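Long-range contacts in 5-ketofructose reductase (Gluconobacter sp., PDB 7COK), which catalyses the reduction of 5-ketofructose, probably to fructose at the expense of NADPH, as a member of the shikimate dehydrogenase family: residues A[12-17]-A[63-68]; A[21-26]-A[38-43]. One frame throughout, in Å; residues are numbered along the deposited sequence.

Contact 1 of 2, residues A[12-17]-A[63-68]; sequences GSFSTP and VGFNCS
Gly12 O is gripped twice by the strand beside it: Asn66 N donates a hydrogen bond of 2.8 Å to it, and Phe65 CA offers a C-H to the same oxygen at 3.1 Å. Asn66 O repeats the pattern in the other direction, accepting Phe14 N at 2.9 Å and a C-H from Ser13 CA. Further along, Ser68 N reaches Phe14 O over 3.1 Å. Ser13 is thus bridged to Asn66 and Phe14 to Cys67 in parallel fashion. These are neighbouring strands, 9-15 and 64-67, of the mixed sheet in the substrate-binding domain of the shikimate dehydrogenase family; within residues 12-15 and 64-67 the two directions differ by 31°. On one face the short side chain of Ser13 lies beside Asn66, their CB atoms 4.2 Å apart; the asparagine OD1 bonds with Tyr40 OH and its ND2 donates to Asn93 O. The face bearing Phe14 and Cys67 is apolar, and Phe65 lies there too. Phe14 brings CE2 over the centre of the Phe65 ring, 3.5 Å above its plane, with the two planes inclined at 37°. The first torsion of Phe65 (chi1 58°) sets its CG between the backbone N and the carbonyl carbon; Cys67 SG sits in plane at the ring's edge. Phe65 also packs on Val54, Val95 and Ile97, while Phe14 meets helix 50-59 and Met60 of the second subunit. An alanine in place of Phe65 would probably leave Phe14 without its aromatic neighbour and open a gap between helix 50-59 and strand 94-98. Where the strands end, the slim side chains of Ser15 and Ser68 let their CB atoms come within 3.6 Å of each other.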
# COMPACT_ATOMS: atom_id res chain seq x y z
N GLY A 12 -0.41 -7.19 -0.73
CA GLY A 12 -1.67 -6.82 -0.12
C GLY A 12 -2.78 -7.75 -0.53
O GLY A 12 -2.53 -8.91 -0.87
N SER A 13 -4.01 -7.21 -0.52
CA SER A 13 -5.21 -8.02 -0.74
C SER A 13 -6.30 -7.24 -1.44
O SER A 13 -6.44 -6.04 -1.23
CB SER A 13 -5.72 -8.52 0.62
OG SER A 13 -7.00 -9.13 0.54
N PHE A 14 -7.05 -7.95 -2.29
CA PHE A 14 -8.24 -7.40 -2.93
C PHE A 14 -9.42 -8.25 -2.47
O PHE A 14 -9.41 -9.48 -2.61
CB PHE A 14 -8.13 -7.47 -4.45
CG PHE A 14 -6.92 -6.80 -5.02
CD1 PHE A 14 -6.38 -5.62 -4.45
CD2 PHE A 14 -6.31 -7.32 -6.18
CE1 PHE A 14 -5.26 -5.01 -5.02
CE2 PHE A 14 -5.19 -6.70 -6.74
CZ PHE A 14 -4.66 -5.55 -6.17
N SER A 15 -10.43 -7.60 -1.90
CA SER A 15 -11.63 -8.29 -1.45
C SER A 15 -12.68 -7.24 -1.14
O SER A 15 -12.36 -6.06 -1.03
CB SER A 15 -11.35 -9.13 -0.19
OG SER A 15 -11.11 -8.32 0.93
N THR A 16 -13.93 -7.66 -1.00
CA THR A 16 -14.96 -6.80 -0.43
C THR A 16 -16.03 -7.64 0.26
O THR A 16 -16.50 -8.62 -0.34
CB THR A 16 -15.57 -5.80 -1.45
OG1 THR A 16 -16.38 -4.85 -0.75
CG2 THR A 16 -16.42 -6.45 -2.55
N PRO A 17 -16.39 -7.32 1.51
CA PRO A 17 -15.76 -6.29 2.36
C PRO A 17 -14.41 -6.77 2.91
O PRO A 17 -14.15 -7.96 2.92
CB PRO A 17 -16.78 -6.13 3.50
CG PRO A 17 -17.45 -7.46 3.58
CD PRO A 17 -17.55 -7.95 2.17
N VAL A 63 4.81 -7.19 -5.36
CA VAL A 63 5.38 -8.51 -5.64
C VAL A 63 4.36 -9.63 -5.52
O VAL A 63 4.61 -10.77 -5.91
CB VAL A 63 6.64 -8.82 -4.79
CG1 VAL A 63 7.70 -7.74 -5.03
CG2 VAL A 63 6.28 -8.92 -3.33
N GLY A 64 3.20 -9.30 -4.97
CA GLY A 64 2.14 -10.27 -4.79
C GLY A 64 0.92 -9.68 -4.16
O GLY A 64 0.97 -8.58 -3.61
N PHE A 65 -0.19 -10.42 -4.25
CA PHE A 65 -1.40 -10.05 -3.54
C PHE A 65 -2.29 -11.26 -3.33
O PHE A 65 -2.17 -12.21 -4.08
CB PHE A 65 -2.17 -8.93 -4.27
CG PHE A 65 -2.57 -9.27 -5.69
CD1 PHE A 65 -3.81 -9.89 -5.96
CD2 PHE A 65 -1.73 -8.93 -6.76
CE1 PHE A 65 -4.18 -10.17 -7.29
CE2 PHE A 65 -2.12 -9.19 -8.09
CZ PHE A 65 -3.34 -9.82 -8.35
N ASN A 66 -3.13 -11.21 -2.30
CA ASN A 66 -4.24 -12.15 -2.12
C ASN A 66 -5.51 -11.66 -2.73
O ASN A 66 -5.73 -10.45 -2.88
CB ASN A 66 -4.49 -12.37 -0.63
CG ASN A 66 -3.32 -13.05 0.05
OD1 ASN A 66 -2.82 -12.56 1.06
ND2 ASN A 66 -2.85 -14.15 -0.53
N CYS A 67 -6.36 -12.63 -3.07
CA CYS A 67 -7.75 -12.37 -3.40
C CYS A 67 -8.61 -13.16 -2.45
O CYS A 67 -8.35 -14.34 -2.18
CB CYS A 67 -8.06 -12.85 -4.80
SG CYS A 67 -7.31 -11.85 -6.08
N SER A 68 -9.62 -12.50 -1.89
CA SER A 68 -10.63 -13.16 -1.07
C SER A 68 -11.97 -12.92 -1.74
O SER A 68 -12.02 -12.36 -2.85
CB SER A 68 -10.60 -12.62 0.37
OG SER A 68 -9.33 -12.76 0.96

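Contact 2 of 2, residues A[21-26]-A[38-43]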
# COMPACT_ATOMS: atom_id res chain seq x y z
N ASN A 21 -11.02 -8.49 7.96
CA ASN A 21 -9.99 -9.45 7.59
C ASN A 21 -8.66 -9.15 8.29
O ASN A 21 -8.03 -8.15 8.00
CB ASN A 21 -9.84 -9.45 6.06
CG ASN A 21 -8.96 -10.57 5.56
OD1 ASN A 21 -7.95 -10.94 6.16
ND2 ASN A 21 -9.32 -11.10 4.39
N PRO A 22 -8.23 -10.02 9.22
CA PRO A 22 -7.03 -9.69 10.02
C PRO A 22 -5.67 -10.09 9.39
O PRO A 22 -4.64 -10.01 10.06
CB PRO A 22 -7.26 -10.49 11.31
CG PRO A 22 -8.06 -11.65 10.89
CD PRO A 22 -8.83 -11.30 9.63
N THR A 23 -5.67 -10.52 8.13
CA THR A 23 -4.48 -11.06 7.47
C THR A 23 -3.37 -10.00 7.48
O THR A 23 -2.20 -10.30 7.74
CB THR A 23 -4.80 -11.53 6.03
OG1 THR A 23 -5.82 -12.54 6.08
CG2 THR A 23 -3.59 -12.12 5.39
N VAL A 24 -3.76 -8.75 7.25
CA VAL A 24 -2.84 -7.61 7.31
C VAL A 24 -2.01 -7.61 8.60
O VAL A 24 -0.80 -7.48 8.55
CB VAL A 24 -3.53 -6.23 7.02
CG1 VAL A 24 -4.67 -5.95 7.99
CG2 VAL A 24 -2.51 -5.08 7.08
N ALA A 25 -2.68 -7.78 9.74
CA ALA A 25 -2.00 -7.73 11.02
C ALA A 25 -1.09 -8.94 11.19
O ALA A 25 0.04 -8.83 11.64
CB ALA A 25 -3.01 -7.64 12.15
N MET A 26 -1.60 -10.11 10.81
CA MET A 26 -0.82 -11.32 10.90
C MET A 26 0.47 -11.23 10.07
O MET A 26 1.59 -11.44 10.55
CB MET A 26 -1.67 -12.52 10.50
CG MET A 26 -0.92 -13.83 10.63
SD MET A 26 -1.84 -15.21 9.96
CE MET A 26 -1.77 -14.91 8.20
N ALA A 38 8.64 -4.54 4.35
CA ALA A 38 7.55 -4.99 3.47
C ALA A 38 6.25 -4.56 4.13
O ALA A 38 6.17 -4.42 5.35
CB ALA A 38 7.59 -6.50 3.25
N ARG A 39 5.23 -4.33 3.30
CA ARG A 39 3.92 -3.90 3.76
C ARG A 39 2.86 -4.76 3.10
O ARG A 39 3.05 -5.23 2.00
CB ARG A 39 3.69 -2.44 3.38
CG ARG A 39 4.75 -1.49 3.93
CD ARG A 39 4.44 -0.06 3.57
NE ARG A 39 3.39 0.43 4.46
CZ ARG A 39 2.97 1.68 4.52
NH1 ARG A 39 3.48 2.61 3.72
NH2 ARG A 39 2.02 1.99 5.38
N TYR A 40 1.73 -4.91 3.78
CA TYR A 40 0.56 -5.61 3.26
C TYR A 40 -0.56 -4.60 3.24
O TYR A 40 -1.00 -4.12 4.30
CB TYR A 40 0.22 -6.75 4.19
CG TYR A 40 -0.85 -7.71 3.66
CD1 TYR A 40 -2.21 -7.42 3.81
CD2 TYR A 40 -0.50 -8.91 3.06
CE1 TYR A 40 -3.18 -8.31 3.37
CE2 TYR A 40 -1.47 -9.79 2.61
CZ TYR A 40 -2.81 -9.48 2.78
OH TYR A 40 -3.79 -10.38 2.34
N ILE A 41 -1.06 -4.31 2.03
CA ILE A 41 -2.09 -3.30 1.82
C ILE A 41 -3.46 -3.96 1.60
O ILE A 41 -3.72 -4.55 0.55
CB ILE A 41 -1.71 -2.36 0.63
CG1 ILE A 41 -0.25 -1.83 0.74
CG2 ILE A 41 -2.73 -1.25 0.49
CD1 ILE A 41 0.15 -1.20 2.05
N ASN A 42 -4.34 -3.82 2.60
CA ASN A 42 -5.67 -4.43 2.59
C ASN A 42 -6.65 -3.49 1.89
O ASN A 42 -7.03 -2.44 2.43
CB ASN A 42 -6.09 -4.68 4.04
CG ASN A 42 -7.41 -5.45 4.15
OD1 ASN A 42 -7.73 -6.25 3.29
ND2 ASN A 42 -8.14 -5.23 5.24
N CYS A 43 -7.03 -3.85 0.67
CA CYS A 43 -7.86 -2.98 -0.19
C CYS A 43 -9.27 -3.50 -0.36
O CYS A 43 -9.48 -4.69 -0.55
CB CYS A 43 -7.24 -2.89 -1.59
SG CYS A 43 -5.55 -2.27 -1.63
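Val24 and Tyr40 carry most of the apolar contact between the start of helix 23-34 and strand 38-44. Val24 CB lies 3.7 Å from Tyr40 CD1, and Val24 CG2, anti to the backbone N, reaches to 3.3 Å from Tyr40 O. The compact branched side chain thus packs against both ring and backbone, with Asn42 CB also within 4.2 Å of Val24 CB. At the other end of the ring, Thr23 CG2 lies 3.5 Å from Tyr40 OH. No hydrogen bond joins the segments; the polar groups look elsewhere. Asn21 OD1 takes two bonds from Thr23, one from N at 3.0 Å, closing an Asx turn, and one from OG1 at 2.7 Å. That pairing ties down the threonine hydroxyl and leaves the methyl on the tyrosine side, just after Pro22 at the N-cap. Tyrosine suits its place by giving an apolar ring to the helix and a hydroxyl that bonds with Asn66 OD1, while Asn42 ND2 donates to Cys18 O and to Phe6 O of the second subunit. The helix lies against strand 38-44, the outermost strand of the sheet within this chain, with strand 9-15 alongside that strand and helix 270-281 packed on Pro22, Ala25 and Met26.

Along the chain contact 2 is nested inside contact 1: strand 9-15 leads into helix 23-34 and strand 38-44, and strand 64-67 comes later, after helix 50-59. The centres lie about 9 Å apart, on one mixed sheet in which strand 9-15 runs between strands 38-44 and 64-67. Contact 1 pairs two strands of that sheet; contact 2 lays the helix of the beta-alpha-beta unit on it. They meet directly, Ser13 N lying 2.9 Å from Ile41 O, a probable hydrogen bond. Together they build part of the substrate-binding domain, and both reach the second subunit, contact 2 far more extensively, including the salt bridge from Arg39 to Glu28 of that subunit.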